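PDB 5TGN: SnoaL-like domain-containing protein from Sphaerobacter thermophilus, which is of unknown function but belongs to the SnoaL-like family of the NTF2 clan, whose cone-shaped fold often encloses a ligand-binding or catalytic pocket. Local coordinates for residues A[11-25]-A[52-66]. Numbering follows the deposited sequence.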
loop_
_atom_site.group_PDB
_atom_site.type_symbol
_atom_site.label_atom_id
_atom_site.label_comp_id
_atom_site.label_asym_id
_atom_site.label_seq_id
_atom_site.Cartn_x
_atom_site.Cartn_y
_atom_site.Cartn_z
ATOM N N ARG A 11 -10.266 -15.781 12.727
ATOM C CA ARG A 11 -10.848 -16.609 11.673
ATOM C C ARG A 11 -12.122 -15.979 11.114
ATOM O O ARG A 11 -12.395 -16.064 9.908
ATOM C CB ARG A 11 -11.160 -18.017 12.199
ATOM C CG ARG A 11 -9.950 -18.908 12.543
ATOM C CD ARG A 11 -10.432 -20.105 13.407
ATOM N NE ARG A 11 -9.334 -20.974 13.821
ATOM C CZ ARG A 11 -9.375 -21.802 14.856
ATOM N NH1 ARG A 11 -10.464 -21.878 15.604
ATOM N NH2 ARG A 11 -8.314 -22.541 15.150
ATOM N N GLU A 12 -12.955 -15.406 11.989
ATOM C CA GLU A 12 -14.181 -14.777 11.514
ATOM C C GLU A 12 -13.874 -13.548 10.664
ATOM O O GLU A 12 -14.600 -13.255 9.709
ATOM C CB GLU A 12 -15.084 -14.392 12.690
ATOM C CG GLU A 12 -16.443 -13.873 12.245
ATOM C CD GLU A 12 -17.261 -14.937 11.513
ATOM O OE1 GLU A 12 -16.955 -16.146 11.662
ATOM O OE2 GLU A 12 -18.198 -14.564 10.774
ATOM N N TYR A 13 -12.830 -12.800 11.021
ATOM C CA TYR A 13 -12.429 -11.660 10.201
ATOM C C TYR A 13 -12.135 -12.116 8.782
ATOM O O TYR A 13 -12.681 -11.578 7.819
ATOM C CB TYR A 13 -11.208 -10.953 10.817
ATOM C CG TYR A 13 -10.688 -9.864 9.880
ATOM C CD1 TYR A 13 -11.193 -8.565 9.942
ATOM C CD2 TYR A 13 -9.751 -10.157 8.885
ATOM C CE1 TYR A 13 -10.746 -7.573 9.061
ATOM C CE2 TYR A 13 -9.291 -9.167 8.007
ATOM C CZ TYR A 13 -9.804 -7.890 8.102
ATOM O OH TYR A 13 -9.376 -6.922 7.217
ATOM N N ILE A 14 -11.334 -13.171 8.637
ATOM C CA ILE A 14 -11.054 -13.702 7.305
ATOM C C ILE A 14 -12.343 -14.133 6.612
ATOM O O ILE A 14 -12.524 -13.916 5.409
ATOM C CB ILE A 14 -10.052 -14.875 7.393
ATOM C CG1 ILE A 14 -8.738 -14.427 8.024
ATOM C CG2 ILE A 14 -9.794 -15.483 5.982
ATOM C CD1 ILE A 14 -7.964 -13.369 7.156
ATOM N N SER A 15 -13.242 -14.787 7.340
ATOM C CA SER A 15 -14.465 -15.258 6.691
ATOM C C SER A 15 -15.287 -14.078 6.186
ATOM O O SER A 15 -15.848 -14.118 5.080
ATOM C CB SER A 15 -15.276 -16.123 7.663
ATOM O OG SER A 15 -16.457 -16.614 7.055
ATOM N N ARG A 16 -15.344 -13.008 6.977
ATOM C CA ARG A 16 -16.154 -11.841 6.616
ATOM C C ARG A 16 -15.562 -11.097 5.424
ATOM O O ARG A 16 -16.298 -10.635 4.548
ATOM C CB ARG A 16 -16.287 -10.892 7.819
ATOM C CG ARG A 16 -17.130 -11.404 8.975
ATOM C CD ARG A 16 -18.527 -11.760 8.546
ATOM N NE ARG A 16 -18.599 -13.146 8.090
ATOM C CZ ARG A 16 -19.344 -13.576 7.070
ATOM N NH1 ARG A 16 -20.108 -12.730 6.377
ATOM N NH2 ARG A 16 -19.314 -14.866 6.737
ATOM N N VAL A 17 -14.233 -10.994 5.363
ATOM C CA VAL A 17 -13.585 -10.344 4.230
ATOM C C VAL A 17 -13.770 -11.156 2.945
ATOM O O VAL A 17 -14.052 -10.586 1.880
ATOM C CB VAL A 17 -12.103 -10.085 4.558
ATOM C CG1 VAL A 17 -11.330 -9.733 3.298
ATOM C CG2 VAL A 17 -12.012 -8.962 5.569
ATOM N N ASN A 18 -13.672 -12.498 3.022
ATOM C CA ASN A 18 -14.013 -13.319 1.849
ATOM C C ASN A 18 -15.444 -13.091 1.387
ATOM O O ASN A 18 -15.749 -13.255 0.200
ATOM C CB ASN A 18 -13.818 -14.808 2.150
ATOM C CG ASN A 18 -12.374 -15.220 2.055
ATOM O OD1 ASN A 18 -11.683 -14.805 1.134
ATOM N ND2 ASN A 18 -11.903 -16.018 3.004
ATOM N N GLY A 19 -16.341 -12.749 2.307
ATOM C CA GLY A 19 -17.712 -12.468 1.949
ATOM C C GLY A 19 -17.975 -11.029 1.567
ATOM O O GLY A 19 -19.140 -10.657 1.408
ATOM N N ARG A 20 -16.930 -10.214 1.427
ATOM C CA ARG A 20 -17.016 -8.784 1.122
ATOM C C ARG A 20 -17.787 -8.005 2.190
ATOM O O ARG A 20 -18.241 -6.882 1.944
ATOM C CB ARG A 20 -17.639 -8.549 -0.260
ATOM C CG ARG A 20 -16.936 -9.284 -1.394
ATOM C CD ARG A 20 -16.741 -8.390 -2.611
ATOM N NE ARG A 20 -15.891 -7.252 -2.282
ATOM C CZ ARG A 20 -15.406 -6.389 -3.167
ATOM N NH1 ARG A 20 -15.683 -6.519 -4.461
ATOM N NH2 ARG A 20 -14.642 -5.392 -2.747
ATOM N N ASP A 21 -17.912 -8.571 3.388
ATOM C CA ASP A 21 -18.894 -8.118 4.368
ATOM C C ASP A 21 -18.208 -7.117 5.287
ATOM O O ASP A 21 -17.733 -7.455 6.367
ATOM C CB ASP A 21 -19.463 -9.318 5.105
ATOM C CG ASP A 21 -20.471 -8.937 6.163
ATOM O OD1 ASP A 21 -20.849 -7.744 6.272
ATOM O OD2 ASP A 21 -20.878 -9.843 6.904
ATOM N N GLY A 22 -18.173 -5.851 4.859
ATOM C CA GLY A 22 -17.469 -4.839 5.645
ATOM C C GLY A 22 -18.094 -4.589 7.007
ATOM O O GLY A 22 -17.383 -4.359 7.994
ATOM N N SER A 23 -19.430 -4.628 7.085
ATOM C CA SER A 23 -20.092 -4.407 8.369
ATOM C C SER A 23 -19.837 -5.556 9.326
ATOM O O SER A 23 -19.586 -5.340 10.515
ATOM C CB SER A 23 -21.600 -4.229 8.191
ATOM O OG SER A 23 -21.901 -3.129 7.358
ATOM N N GLY A 24 -19.946 -6.785 8.844
ATOM C CA GLY A 24 -19.726 -7.902 9.737
ATOM C C GLY A 24 -18.294 -7.940 10.215
ATOM O O GLY A 24 -18.024 -8.286 11.365
ATOM N N ALA A 25 -17.357 -7.545 9.356
ATOM C CA ALA A 25 -15.971 -7.494 9.806
ATOM C C ALA A 25 -15.762 -6.369 10.809
ATOM O O ALA A 25 -15.076 -6.555 11.820
ATOM C CB ALA A 25 -15.036 -7.349 8.607
ATOM N N PHE A 52 -12.435 0.651 4.297
ATOM C CA PHE A 52 -11.239 -0.054 3.859
ATOM C C PHE A 52 -11.591 -1.399 3.245
ATOM O O PHE A 52 -11.119 -1.748 2.155
ATOM C CB PHE A 52 -10.279 -0.231 5.037
ATOM C CG PHE A 52 -9.138 -1.170 4.745
ATOM C CD1 PHE A 52 -8.046 -0.748 3.970
ATOM C CD2 PHE A 52 -9.149 -2.471 5.254
ATOM C CE1 PHE A 52 -6.973 -1.650 3.685
ATOM C CE2 PHE A 52 -8.082 -3.351 5.001
ATOM C CZ PHE A 52 -6.993 -2.923 4.227
ATOM N N ILE A 53 -12.435 -2.172 3.935
ATOM C CA ILE A 53 -12.775 -3.509 3.473
ATOM C C ILE A 53 -13.546 -3.455 2.164
ATOM O O ILE A 53 -13.287 -4.246 1.255
ATOM C CB ILE A 53 -13.566 -4.240 4.571
ATOM C CG1 ILE A 53 -12.590 -4.603 5.697
ATOM C CG2 ILE A 53 -14.299 -5.467 4.011
ATOM C CD1 ILE A 53 -13.257 -5.143 6.851
ATOM N N GLU A 54 -14.487 -2.514 2.039
ATOM C CA GLU A 54 -15.254 -2.368 0.808
ATOM C C GLU A 54 -14.385 -1.924 -0.371
ATOM O O GLU A 54 -14.752 -2.173 -1.523
ATOM C CB GLU A 54 -16.411 -1.379 1.038
ATOM C CG GLU A 54 -17.640 -2.074 1.665
ATOM C CD GLU A 54 -18.549 -1.147 2.490
ATOM O OE1 GLU A 54 -19.553 -1.666 3.034
ATOM O OE2 GLU A 54 -18.263 0.075 2.611
ATOM N N ALA A 55 -13.238 -1.297 -0.115
ATOM C CA ALA A 55 -12.360 -0.847 -1.194
ATOM C C ALA A 55 -11.522 -1.970 -1.821
ATOM O O ALA A 55 -10.891 -1.739 -2.867
ATOM C CB ALA A 55 -11.452 0.266 -0.667
ATOM N N ALA A 56 -11.524 -3.172 -1.228
ATOM C CA ALA A 56 -10.758 -4.310 -1.748
ATOM C C ALA A 56 -11.310 -4.799 -3.087
ATOM O O ALA A 56 -12.520 -4.770 -3.317
ATOM C CB ALA A 56 -10.795 -5.472 -0.747
ATOM N N PRO A 57 -10.450 -5.280 -3.978
ATOM C CA PRO A 57 -10.941 -5.948 -5.193
ATOM C C PRO A 57 -11.567 -7.282 -4.841
ATOM O O PRO A 57 -11.256 -7.839 -3.779
ATOM C CB PRO A 57 -9.665 -6.145 -6.021
ATOM C CG PRO A 57 -8.577 -6.244 -4.997
ATOM C CD PRO A 57 -8.969 -5.275 -3.913
ATOM N N PRO A 58 -12.471 -7.815 -5.686
ATOM C CA PRO A 58 -12.838 -9.232 -5.562
ATOM C C PRO A 58 -11.599 -10.090 -5.375
ATOM O O PRO A 58 -10.652 -10.025 -6.170
ATOM C CB PRO A 58 -13.546 -9.530 -6.889
ATOM C CG PRO A 58 -14.129 -8.215 -7.272
ATOM C CD PRO A 58 -13.163 -7.163 -6.811
ATOM N N ALA A 59 -11.580 -10.854 -4.290
ATOM C CA ALA A 59 -10.416 -11.643 -3.920
ATOM C C ALA A 59 -10.883 -12.756 -3.005
ATOM O O ALA A 59 -11.928 -12.647 -2.365
ATOM C CB ALA A 59 -9.355 -10.772 -3.231
ATOM N N THR A 60 -10.120 -13.844 -2.955
ATOM C CA THR A 60 -10.354 -14.867 -1.950
ATOM C C THR A 60 -9.090 -15.052 -1.125
ATOM O O THR A 60 -7.975 -15.029 -1.658
ATOM C CB THR A 60 -10.775 -16.218 -2.562
ATOM O OG1 THR A 60 -9.689 -16.754 -3.327
ATOM C CG2 THR A 60 -11.983 -16.049 -3.451
ATOM N N THR A 61 -9.277 -15.231 0.176
ATOM C CA THR A 61 -8.199 -15.365 1.142
ATOM C C THR A 61 -8.214 -16.789 1.670
ATOM O O THR A 61 -9.152 -17.170 2.375
ATOM C CB THR A 61 -8.386 -14.378 2.289
ATOM O OG1 THR A 61 -8.440 -13.042 1.780
ATOM C CG2 THR A 61 -7.264 -14.527 3.283
ATOM N N ALA A 62 -7.175 -17.563 1.358
ATOM C CA ALA A 62 -7.142 -18.984 1.685
ATOM C C ALA A 62 -5.722 -19.374 2.118
ATOM O O ALA A 62 -4.865 -18.513 2.373
ATOM C CB ALA A 62 -7.636 -19.815 0.492
ATOM N N GLN A 63 -5.495 -20.689 2.221
ATOM C CA GLN A 63 -4.250 -21.277 2.731
ATOM C C GLN A 63 -3.786 -20.579 4.008
ATOM O O GLN A 63 -2.626 -20.180 4.146
ATOM C CB GLN A 63 -3.148 -21.241 1.679
ATOM C CG GLN A 63 -3.460 -21.982 0.380
ATOM C CD GLN A 63 -2.394 -21.731 -0.666
ATOM O OE1 GLN A 63 -2.665 -21.139 -1.710
ATOM N NE2 GLN A 63 -1.167 -22.154 -0.377
ATOM N N ILE A 64 -4.718 -20.418 4.946
ATOM C CA ILE A 64 -4.406 -19.746 6.198
ATOM C C ILE A 64 -3.573 -20.662 7.081
ATOM O O ILE A 64 -3.940 -21.812 7.337
ATOM C CB ILE A 64 -5.688 -19.316 6.907
ATOM C CG1 ILE A 64 -6.427 -18.286 6.042
ATOM C CG2 ILE A 64 -5.339 -18.732 8.275
ATOM C CD1 ILE A 64 -5.763 -16.909 6.051
ATOM N N ALA A 65 -2.427 -20.170 7.521
ATOM C CA ALA A 65 -1.657 -20.833 8.557
ATOM C C ALA A 65 -1.731 -19.962 9.800
ATOM O O ALA A 65 -1.468 -18.756 9.741
ATOM C CB ALA A 65 -0.206 -21.067 8.130
ATOM N N GLU A 66 -2.140 -20.567 10.905
ATOM C CA GLU A 66 -2.224 -19.874 12.183
ATOM C C GLU A 66 -0.832 -19.953 12.792
ATOM O O GLU A 66 -0.440 -20.986 13.331
ATOM C CB GLU A 66 -3.318 -20.516 13.047
ATOM C CG GLU A 66 -4.500 -21.016 12.161
ATOM C CD GLU A 66 -5.816 -21.340 12.902
ATOM O OE1 GLU A 66 -5.781 -22.028 13.955
ATOM O OE2 GLU A 66 -6.898 -20.925 12.399
HETATM O O HOH W 1 -14.226 -14.728 -1.747
HETATM O O HOH W 2 -19.871 -4.092 3.037
#
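Arg-11 reaches Glu-66 with its chain extended from CG to NE and grips the carboxylate side-on: NE donates to OE2 of Glu-66 (2.8 Å, nearly straight at 176°) and NH2 to OE1, each oxygen using its syn lone pair in nearly coplanar groups. Tyr-13 brings CE1 near CD1 of Ile-53. One turn on from Arg-11, Ile-14 sets CG2 against CG2 of Thr-61 at 3.8 Å. Val-17 CG2 approaches the same CD1 of Ile-53. Asn-18 then clasps the backbone of Thr-61, OD1 accepting from Thr-61 N at 2.6 Å and ND2 donating to Thr-61 O at 3.0 Å, each bond in the carbonyl plane of its acceptor. A leucine in place of Asn-18 would probably cost the helix end these two bonds to the strand, leaving the backbone N-H and C=O of Thr-61 without these partners. Water 1 adds a bridge from Asn-18 O to Ala-59 O. Past the Schellman motif that ends the helix, with Arg-20 as C-prime residue, CG2 of Ile-53 lies 3.6 Å from CA of Gly-22, and CD1 of Ile-53 presses on CB of Ala-25 at 3.3 Å. Ile-53 is thus a knob among Tyr-13, Val-17, Gly-22 and Ala-25. Helix 11-18 runs obliquely antiparallel to strand 60-66 (138°), in the outermost strand of this chain's sheet; Trp-92 of strand 88-97 touches Ile-14, Thr-61 and Ile-64, and helix 46-54 packs beside helix 22-26 in the NTF2-like fold.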